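Local coordinates for protein 3-hydroxyisobutyrate dehydrogenase (Thermus thermophilus, PDB 2CVZ) that probably catalyses the NADP-dependent oxidation of 3-hydroxyisobutyrate, a step of valine catabolism, at residues 126-139 / 147-161. Numbering follows the deposited sequence.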
# COMPACT_ATOMS: atom_id res chain seq x y z
N GLY C 126 34.27 -15.96 0.68
CA GLY C 126 35.12 -14.92 0.12
C GLY C 126 34.67 -14.55 -1.28
O GLY C 126 35.49 -14.22 -2.14
N THR C 127 33.37 -14.60 -1.51
CA THR C 127 32.80 -14.29 -2.82
C THR C 127 31.84 -13.11 -2.78
O THR C 127 30.95 -12.99 -3.62
CB THR C 127 32.05 -15.51 -3.38
OG1 THR C 127 31.03 -15.89 -2.44
CG2 THR C 127 33.00 -16.68 -3.59
N LEU C 128 32.01 -12.25 -1.79
CA LEU C 128 31.13 -11.09 -1.64
C LEU C 128 31.19 -10.14 -2.82
O LEU C 128 32.22 -10.01 -3.50
CB LEU C 128 31.48 -10.32 -0.37
CG LEU C 128 31.23 -11.02 0.97
CD1 LEU C 128 31.79 -10.16 2.09
CD2 LEU C 128 29.73 -11.26 1.16
N THR C 129 30.06 -9.47 -3.08
CA THR C 129 29.98 -8.48 -4.14
C THR C 129 30.18 -7.15 -3.42
O THR C 129 29.57 -6.90 -2.38
CB THR C 129 28.59 -8.49 -4.82
OG1 THR C 129 28.44 -9.70 -5.56
CG2 THR C 129 28.45 -7.30 -5.76
N VAL C 130 31.03 -6.30 -3.97
CA VAL C 130 31.31 -5.01 -3.35
C VAL C 130 30.95 -3.85 -4.28
O VAL C 130 31.27 -3.88 -5.46
CB VAL C 130 32.80 -4.87 -2.98
CG1 VAL C 130 33.06 -3.52 -2.32
CG2 VAL C 130 33.21 -6.00 -2.04
N MSE C 131 30.28 -2.85 -3.73
CA MSE C 131 29.90 -1.66 -4.49
C MSE C 131 30.68 -0.49 -3.90
O MSE C 131 30.37 -0.02 -2.80
CB MSE C 131 28.38 -1.43 -4.42
CG MSE C 131 27.78 -1.58 -3.03
SE MSE C 131 26.16 -2.67 -3.01
CE MSE C 131 27.00 -4.41 -2.92
N LEU C 132 31.70 -0.04 -4.62
CA LEU C 132 32.56 1.05 -4.16
C LEU C 132 32.10 2.45 -4.54
O LEU C 132 31.62 2.68 -5.64
CB LEU C 132 33.99 0.88 -4.69
CG LEU C 132 34.89 -0.26 -4.21
CD1 LEU C 132 35.11 -0.16 -2.71
CD2 LEU C 132 34.26 -1.58 -4.58
N GLY C 133 32.29 3.36 -3.59
CA GLY C 133 31.95 4.76 -3.81
C GLY C 133 33.17 5.57 -3.41
O GLY C 133 33.66 5.45 -2.28
N GLY C 134 33.67 6.39 -4.33
CA GLY C 134 34.84 7.20 -4.02
C GLY C 134 35.67 7.51 -5.25
O GLY C 134 35.26 7.21 -6.37
N PRO C 135 36.86 8.12 -5.08
CA PRO C 135 37.76 8.48 -6.18
C PRO C 135 38.29 7.27 -6.95
O PRO C 135 38.60 6.23 -6.36
CB PRO C 135 38.89 9.24 -5.47
CG PRO C 135 38.21 9.81 -4.26
CD PRO C 135 37.36 8.66 -3.80
N GLU C 136 38.40 7.42 -8.27
CA GLU C 136 38.89 6.34 -9.12
C GLU C 136 40.28 5.87 -8.71
O GLU C 136 40.58 4.68 -8.73
CB GLU C 136 38.94 6.81 -10.58
CG GLU C 136 37.66 7.45 -11.07
CD GLU C 136 37.72 7.81 -12.54
OE1 GLU C 136 38.66 8.53 -12.93
OE2 GLU C 136 36.83 7.38 -13.29
N GLU C 137 41.14 6.82 -8.34
CA GLU C 137 42.50 6.52 -7.93
C GLU C 137 42.53 5.65 -6.68
O GLU C 137 43.28 4.67 -6.61
CB GLU C 137 43.28 7.82 -7.68
CG GLU C 137 43.43 8.69 -8.92
CD GLU C 137 42.13 9.37 -9.35
OE1 GLU C 137 42.08 9.89 -10.49
OE2 GLU C 137 41.17 9.41 -8.55
N ALA C 138 41.72 6.00 -5.69
CA ALA C 138 41.65 5.24 -4.45
C ALA C 138 41.10 3.85 -4.72
O ALA C 138 41.61 2.86 -4.19
CB ALA C 138 40.78 5.96 -3.43
N VAL C 139 40.06 3.77 -5.55
CA VAL C 139 39.45 2.49 -5.88
C VAL C 139 40.49 1.52 -6.45
O VAL C 139 40.56 0.36 -6.04
CB VAL C 139 38.31 2.65 -6.90
CG1 VAL C 139 37.84 1.29 -7.39
CG2 VAL C 139 37.15 3.41 -6.26
N ALA C 147 40.23 -9.15 -0.38
CA ALA C 147 40.38 -10.60 -0.37
C ALA C 147 39.10 -11.39 -0.11
O ALA C 147 39.05 -12.59 -0.38
CB ALA C 147 41.46 -11.00 0.64
N TYR C 148 38.08 -10.73 0.42
CA TYR C 148 36.81 -11.39 0.72
C TYR C 148 35.77 -11.23 -0.39
O TYR C 148 34.65 -11.71 -0.26
CB TYR C 148 36.24 -10.82 2.02
CG TYR C 148 36.21 -9.31 2.06
CD1 TYR C 148 35.37 -8.58 1.22
CD2 TYR C 148 37.06 -8.60 2.92
CE1 TYR C 148 35.37 -7.17 1.24
CE2 TYR C 148 37.07 -7.21 2.94
CZ TYR C 148 36.22 -6.50 2.10
OH TYR C 148 36.23 -5.12 2.12
N ALA C 149 36.16 -10.58 -1.48
CA ALA C 149 35.24 -10.32 -2.58
C ALA C 149 35.56 -10.98 -3.92
O ALA C 149 36.68 -11.40 -4.18
CB ALA C 149 35.11 -8.82 -2.78
N LYS C 150 34.53 -11.04 -4.76
CA LYS C 150 34.65 -11.59 -6.10
C LYS C 150 34.30 -10.44 -7.04
O LYS C 150 35.19 -9.82 -7.64
CB LYS C 150 33.68 -12.76 -6.30
CG LYS C 150 33.81 -13.44 -7.66
CD LYS C 150 32.97 -14.71 -7.72
CE LYS C 150 33.12 -15.42 -9.06
NZ LYS C 150 32.36 -16.70 -9.10
N LYS C 151 33.01 -10.14 -7.16
CA LYS C 151 32.54 -9.05 -8.01
C LYS C 151 32.72 -7.71 -7.31
O LYS C 151 32.16 -7.47 -6.24
CB LYS C 151 31.06 -9.26 -8.36
CG LYS C 151 30.38 -8.03 -8.95
CD LYS C 151 30.85 -7.73 -10.37
CE LYS C 151 30.29 -8.74 -11.36
NZ LYS C 151 30.71 -8.43 -12.76
N VAL C 152 33.50 -6.82 -7.92
CA VAL C 152 33.75 -5.50 -7.36
C VAL C 152 33.41 -4.42 -8.38
O VAL C 152 34.02 -4.36 -9.45
CB VAL C 152 35.23 -5.37 -6.94
CG1 VAL C 152 35.49 -4.00 -6.34
CG2 VAL C 152 35.59 -6.46 -5.94
N VAL C 153 32.44 -3.57 -8.06
CA VAL C 153 32.01 -2.51 -8.97
C VAL C 153 32.10 -1.10 -8.39
O VAL C 153 31.65 -0.84 -7.27
CB VAL C 153 30.55 -2.75 -9.43
CG1 VAL C 153 30.14 -1.72 -10.47
CG2 VAL C 153 30.41 -4.16 -9.99
N HIS C 154 32.69 -0.19 -9.16
CA HIS C 154 32.81 1.21 -8.76
C HIS C 154 31.54 1.87 -9.26
O HIS C 154 31.37 2.03 -10.48
CB HIS C 154 34.03 1.86 -9.42
CG HIS C 154 34.27 3.27 -8.99
ND1 HIS C 154 35.13 4.11 -9.65
CD2 HIS C 154 33.79 3.97 -7.94
CE1 HIS C 154 35.16 5.28 -9.03
NE2 HIS C 154 34.36 5.22 -7.99
N VAL C 155 30.66 2.26 -8.35
CA VAL C 155 29.39 2.86 -8.74
C VAL C 155 29.30 4.38 -8.71
O VAL C 155 28.28 4.94 -9.10
CB VAL C 155 28.23 2.28 -7.90
CG1 VAL C 155 28.13 0.78 -8.15
CG2 VAL C 155 28.45 2.56 -6.42
N GLY C 156 30.36 5.04 -8.24
CA GLY C 156 30.33 6.49 -8.20
C GLY C 156 31.14 7.10 -7.07
O GLY C 156 31.98 6.43 -6.49
N PRO C 157 30.92 8.39 -6.76
CA PRO C 157 31.65 9.08 -5.69
C PRO C 157 31.21 8.57 -4.31
O PRO C 157 30.32 7.72 -4.22
CB PRO C 157 31.27 10.54 -5.91
CG PRO C 157 29.87 10.44 -6.43
CD PRO C 157 29.98 9.31 -7.43
N VAL C 158 31.83 9.09 -3.26
CA VAL C 158 31.49 8.69 -1.90
C VAL C 158 29.99 8.78 -1.67
O VAL C 158 29.36 9.79 -1.99
CB VAL C 158 32.20 9.58 -0.86
CG1 VAL C 158 31.71 9.25 0.55
CG2 VAL C 158 33.71 9.38 -0.94
N GLY C 159 29.41 7.71 -1.12
CA GLY C 159 27.99 7.68 -0.86
C GLY C 159 27.20 6.85 -1.86
O GLY C 159 26.16 6.28 -1.52
N ALA C 160 27.69 6.78 -3.09
CA ALA C 160 27.01 6.02 -4.14
C ALA C 160 26.97 4.53 -3.82
O ALA C 160 26.02 3.85 -4.19
CB ALA C 160 27.70 6.25 -5.48
N GLY C 161 28.00 4.04 -3.15
CA GLY C 161 28.04 2.63 -2.80
C GLY C 161 26.94 2.31 -1.80
O GLY C 161 26.21 1.34 -1.96
O HOH W 1 38.06 -14.60 -2.23
O HOH W 2 30.55 -11.45 -6.06
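L132 and H154 pair in register on two parallel strands, 128-133 and 151-156. With helix 136-142 between them, the strands form a beta-alpha-beta unit at one edge of the sheet in the NADP-binding domain. V130 N donates to K151 O, and V153 N donates to V130 O at 2.9 Å, a nearly straight bond (176°). A beta bulge between L128 and V130 shifts the register by one residue.

The H154 side chain leaves the strand on the face shared with V130, L132 and V152. Its CB leads to a ring whose CG lies anti to the backbone N (chi1 -176°), which turns the ring toward the start of the helix. V139 CG2 caps the whole ring, centred over one face 3.7 Å from the centroid in a CH-pi contact, and is nearest to NE2 and CD2. CD2 meets L132 O at the ring edge, 3.4 Å away. CE1 meets E136 CG in the ring plane at the edge, 3.9 Å away. At the tip, NE2 donates to G134 O at 2.7 Å; the acceptor sits 21° out of the ring plane. A weak second bond reaches G156 O. Replacing H154 with an alanine would probably leave G134 O without this donor and open a gap beneath V139.

On the same face, L132 CD2 presses tightly on V152 CG1. Further back, V130 CG2 touches A149 CB and meets the edge of the Y148 ring at CE1. M131 and V153 on the opposite face, and V155 beside them, pack on V199 of the second subunit. K151 makes a salt bridge to E198 of that subunit, and T129 OG1 hydrogen-bonds A202 O there. One water donates to T127 O and T129 OG1 and accepts from K151 N at 3.0 Å.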